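Local atomic coordinates of hypothetical protein AF0941 (Archaeoglobus fulgidus, PDB entry 1YOZ), a protein that is of unknown function but forms an all-helical fold of the AF0941-like family and assembles as a pair of subunits. Residues Tyr5-Leu10 against Arg40-Glu45. Numbering follows the deposited sequence.
Sequences YINSFL and RSDCEE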
ATOM      1  N   TYR B   5      -0.220   4.474   7.184  1.00 14.94           N
ATOM      2  CA  TYR B   5      -0.327   4.632   5.718  1.00 16.19           C
ATOM      3  C   TYR B   5      -1.710   5.094   5.393  1.00 16.42           C
ATOM      4  O   TYR B   5      -2.618   4.279   5.128  1.00 16.81           O
ATOM      5  CB  TYR B   5       0.015   3.330   4.955  1.00 14.37           C
ATOM      6  CG  TYR B   5      -0.123   3.411   3.429  1.00 16.22           C
ATOM      7  CD1 TYR B   5      -0.864   2.463   2.709  1.00 12.05           C
ATOM      8  CD2 TYR B   5       0.493   4.424   2.708  1.00 13.72           C
ATOM      9  CE1 TYR B   5      -0.923   2.502   1.324  1.00 14.81           C
ATOM     10  CE2 TYR B   5       0.419   4.482   1.316  1.00 14.68           C
ATOM     11  CZ  TYR B   5      -0.273   3.530   0.629  1.00 15.17           C
ATOM     12  OH  TYR B   5      -0.384   3.653  -0.735  1.00 14.15           O
ATOM     13  N   ILE B   6      -1.872   6.413   5.443  1.00 15.14           N
ATOM     14  CA  ILE B   6      -3.021   7.081   4.904  1.00 14.03           C
ATOM     15  C   ILE B   6      -2.950   7.152   3.353  1.00 14.42           C
ATOM     16  O   ILE B   6      -1.924   7.507   2.788  1.00 14.43           O
ATOM     17  CB  ILE B   6      -3.158   8.524   5.536  1.00 15.24           C
ATOM     18  CG1 ILE B   6      -3.495   8.425   7.039  1.00 14.70           C
ATOM     19  CG2 ILE B   6      -4.176   9.333   4.797  1.00 13.90           C
ATOM     20  CD1 ILE B   6      -3.393   9.769   7.849  1.00 17.49           C
ATOM     21  N   ASN B   7      -4.050   6.774   2.682  1.00 12.83           N
ATOM     22  CA  ASN B   7      -4.219   6.912   1.254  1.00 12.55           C
ATOM     23  C   ASN B   7      -5.704   6.765   0.974  1.00 12.98           C
ATOM     24  O   ASN B   7      -6.239   5.643   0.931  1.00 11.80           O
ATOM     25  CB  ASN B   7      -3.411   5.821   0.486  1.00 14.44           C
ATOM     26  CG  ASN B   7      -3.460   5.998  -1.000  1.00 11.25           C
ATOM     27  OD1 ASN B   7      -4.360   6.644  -1.527  1.00 15.03           O
ATOM     28  ND2 ASN B   7      -2.535   5.342  -1.712  1.00 14.06           N
ATOM     29  N   SER B   8      -6.355   7.925   0.843  1.00 14.43           N
ATOM     30  CA  SER B   8      -7.791   8.040   0.677  1.00 15.35           C
ATOM     31  C   SER B   8      -8.233   7.491  -0.658  1.00 16.08           C
ATOM     32  O   SER B   8      -9.267   6.841  -0.721  1.00 15.81           O
ATOM     33  CB  SER B   8      -8.197   9.511   0.813  1.00 15.51           C
ATOM     34  OG  SER B   8      -8.007   9.903   2.185  1.00 15.08           O
ATOM     35  N   PHE B   9      -7.430   7.701  -1.701  1.00 15.46           N
ATOM     36  CA  PHE B   9      -7.824   7.193  -3.018  1.00 16.79           C
ATOM     37  C   PHE B   9      -7.869   5.674  -3.011  1.00 16.40           C
ATOM     38  O   PHE B   9      -8.873   5.042  -3.467  1.00 16.87           O
ATOM     39  CB  PHE B   9      -6.913   7.684  -4.144  1.00 16.79           C
ATOM     40  CG  PHE B   9      -7.331   7.209  -5.497  1.00 19.23           C
ATOM     41  CD1 PHE B   9      -8.277   7.922  -6.239  1.00 18.73           C
ATOM     42  CD2 PHE B   9      -6.795   6.036  -6.037  1.00 20.61           C
ATOM     43  CE1 PHE B   9      -8.698   7.466  -7.489  1.00 19.91           C
ATOM     44  CE2 PHE B   9      -7.221   5.559  -7.276  1.00 17.76           C
ATOM     45  CZ  PHE B   9      -8.159   6.277  -8.010  1.00 17.96           C
ATOM     46  N   LEU B  10      -6.800   5.089  -2.488  1.00 16.67           N
ATOM     47  CA  LEU B  10      -6.703   3.625  -2.376  1.00 16.75           C
ATOM     48  C   LEU B  10      -7.866   3.034  -1.590  1.00 16.62           C
ATOM     49  O   LEU B  10      -8.508   2.091  -2.033  1.00 16.43           O
ATOM     50  CB  LEU B  10      -5.339   3.212  -1.797  1.00 16.97           C
ATOM     51  CG  LEU B  10      -5.143   1.704  -1.587  1.00 18.43           C
ATOM     52  CD1 LEU B  10      -5.034   0.941  -2.879  1.00 16.68           C
ATOM     53  CD2 LEU B  10      -3.937   1.540  -0.724  1.00 16.59           C
ATOM     54  N   ARG B  40      -3.668  15.901  -1.851  1.00 19.76           N
ATOM     55  CA  ARG B  40      -3.320  17.110  -1.050  1.00 21.17           C
ATOM     56  C   ARG B  40      -3.896  17.003   0.368  1.00 21.71           C
ATOM     57  O   ARG B  40      -3.184  17.296   1.346  1.00 21.37           O
ATOM     58  CB  ARG B  40      -3.840  18.433  -1.659  1.00 20.71           C
ATOM     59  CG  ARG B  40      -3.174  18.903  -2.910  1.00 25.55           C
ATOM     60  CD  ARG B  40      -3.786  20.264  -3.361  1.00 26.26           C
ATOM     61  NE  ARG B  40      -3.496  20.467  -4.782  1.00 32.89           N
ATOM     62  CZ  ARG B  40      -4.380  20.382  -5.775  1.00 33.88           C
ATOM     63  NH1 ARG B  40      -5.658  20.108  -5.537  1.00 35.92           N
ATOM     64  NH2 ARG B  40      -3.985  20.604  -7.022  1.00 36.48           N
ATOM     65  N   SER B  41      -5.182  16.615   0.489  1.00 20.64           N
ATOM     66  CA  SER B  41      -5.758  16.493   1.818  1.00 22.49           C
ATOM     67  C   SER B  41      -5.098  15.429   2.664  1.00 21.64           C
ATOM     68  O   SER B  41      -4.996  15.593   3.875  1.00 20.85           O
ATOM     69  CB  SER B  41      -7.278  16.255   1.824  1.00 22.91           C
ATOM     70  OG  SER B  41      -7.660  15.364   0.805  1.00 29.61           O
ATOM     71  N   ASP B  42      -4.690  14.316   2.028  1.00 20.12           N
ATOM     72  CA  ASP B  42      -3.938  13.274   2.710  1.00 17.91           C
ATOM     73  C   ASP B  42      -2.621  13.779   3.264  1.00 17.35           C
ATOM     74  O   ASP B  42      -2.291  13.486   4.419  1.00 18.04           O
ATOM     75  CB  ASP B  42      -3.648  12.100   1.755  1.00 17.65           C
ATOM     76  CG  ASP B  42      -4.849  11.180   1.574  1.00 18.40           C
ATOM     77  OD1 ASP B  42      -5.916  11.380   2.249  1.00 13.57           O
ATOM     78  OD2 ASP B  42      -4.715  10.241   0.758  1.00 18.51           O
ATOM     79  N   CYS B  43      -1.850  14.504   2.450  1.00 16.53           N
ATOM     80  CA  CYS B  43      -0.564  15.059   2.951  1.00 17.86           C
ATOM     81  C   CYS B  43      -0.796  15.884   4.209  1.00 18.26           C
ATOM     82  O   CYS B  43      -0.032  15.797   5.177  1.00 20.28           O
ATOM     83  CB  CYS B  43       0.059  15.940   1.901  1.00 16.26           C
ATOM     84  SG  CYS B  43       0.767  14.930   0.537  1.00 19.91           S
ATOM     85  N   GLU B  44      -1.839  16.708   4.155  1.00 19.38           N
ATOM     86  CA  GLU B  44      -2.179  17.563   5.315  1.00 20.89           C
ATOM     87  C   GLU B  44      -2.563  16.725   6.509  1.00 20.02           C
ATOM     88  O   GLU B  44      -2.096  17.000   7.591  1.00 22.17           O
ATOM     89  CB  GLU B  44      -3.279  18.567   4.997  1.00 19.58           C
ATOM     90  CG  GLU B  44      -3.701  19.393   6.281  1.00 25.33           C
ATOM     91  CD  GLU B  44      -4.747  20.418   5.959  1.00 29.39           C
ATOM     92  OE1 GLU B  44      -5.850  19.989   5.498  1.00 29.46           O
ATOM     93  OE2 GLU B  44      -4.449  21.630   6.146  1.00 25.64           O
ATOM     94  N   GLU B  45      -3.404  15.693   6.343  1.00 21.45           N
ATOM     95  CA  GLU B  45      -3.734  14.820   7.501  1.00 21.72           C
ATOM     96  C   GLU B  45      -2.466  14.209   8.099  1.00 22.12           C
ATOM     97  O   GLU B  45      -2.255  14.192   9.346  1.00 21.60           O
ATOM     98  CB  GLU B  45      -4.728  13.688   7.114  1.00 22.42           C
ATOM     99  CG  GLU B  45      -5.097  12.863   8.300  1.00 24.93           C
ATOM    100  CD  GLU B  45      -6.288  11.896   8.092  1.00 28.31           C
ATOM    101  OE1 GLU B  45      -6.828  11.783   6.953  1.00 29.97           O
ATOM    102  OE2 GLU B  45      -6.662  11.242   9.102  1.00 30.30           O
TER
HETATM  103  O   HOH W   1      -5.593   9.861  -1.907  1.00 16.44           O
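Asp-42 reaches from one turn of helix 32-51 to the first residues of helix 8-18, where Ser-8 donates to both of its carboxylate oxygens. Followed outward, its CB lies beside CG2 of Ile-6 at 4.1 Å. The next atom, CG, sits anti to the carbonyl carbon (chi1 -79°), and from it the two oxygens diverge to separate donors. OD1 takes the hydroxyl of Ser-8 on its syn lone pair, with OG and OD1 2.6 Å apart. OD2, also met on its syn side, accepts from Ser-8 N at 2.8 Å; that bond is nearly straight (174°). Serine suits this site because its short side chain sets a hydroxyl beside its own amide, and one residue can serve both oxygens. A water bound to OD2 accepts in turn from Phe-9 N, which links a second amide of the helix start to the carboxylate. An acid suits this place because the first turn of a helix presents amides without helical acceptors, and the positive end of the helix dipole would probably favour its negative charge.

The helix has its own N-cap in Asn-7, whose OD1 accepts from Leu-10 N at 3.0 Å, the donor standing well above the carbonyl plane. Asn-7 ND2 donates to Tyr-5 OH, in the plane of the amide; asparagine suits this place because its amide offers both an acceptor and a donor. In the all-helical fold the contact ties the N-terminal segment to the long helix 32-51, and helix 57-73 packs against Tyr-5, Asn-7 and Phe-9. An alanine in place of Asp-42 would probably leave Ser-8 N and OG without their acceptor and deprive the water of one anchor.

Ile-6 supplies the apolar part: its side chain crosses that of Glu-45 at about a right angle, with Ile-6 CD1 3.6 Å from Glu-45 CG. This methylene gives the methyl an apolar neighbour, while Glu-45 OE2 is hydrogen-bonded to NE2 of His-2 of the second subunit.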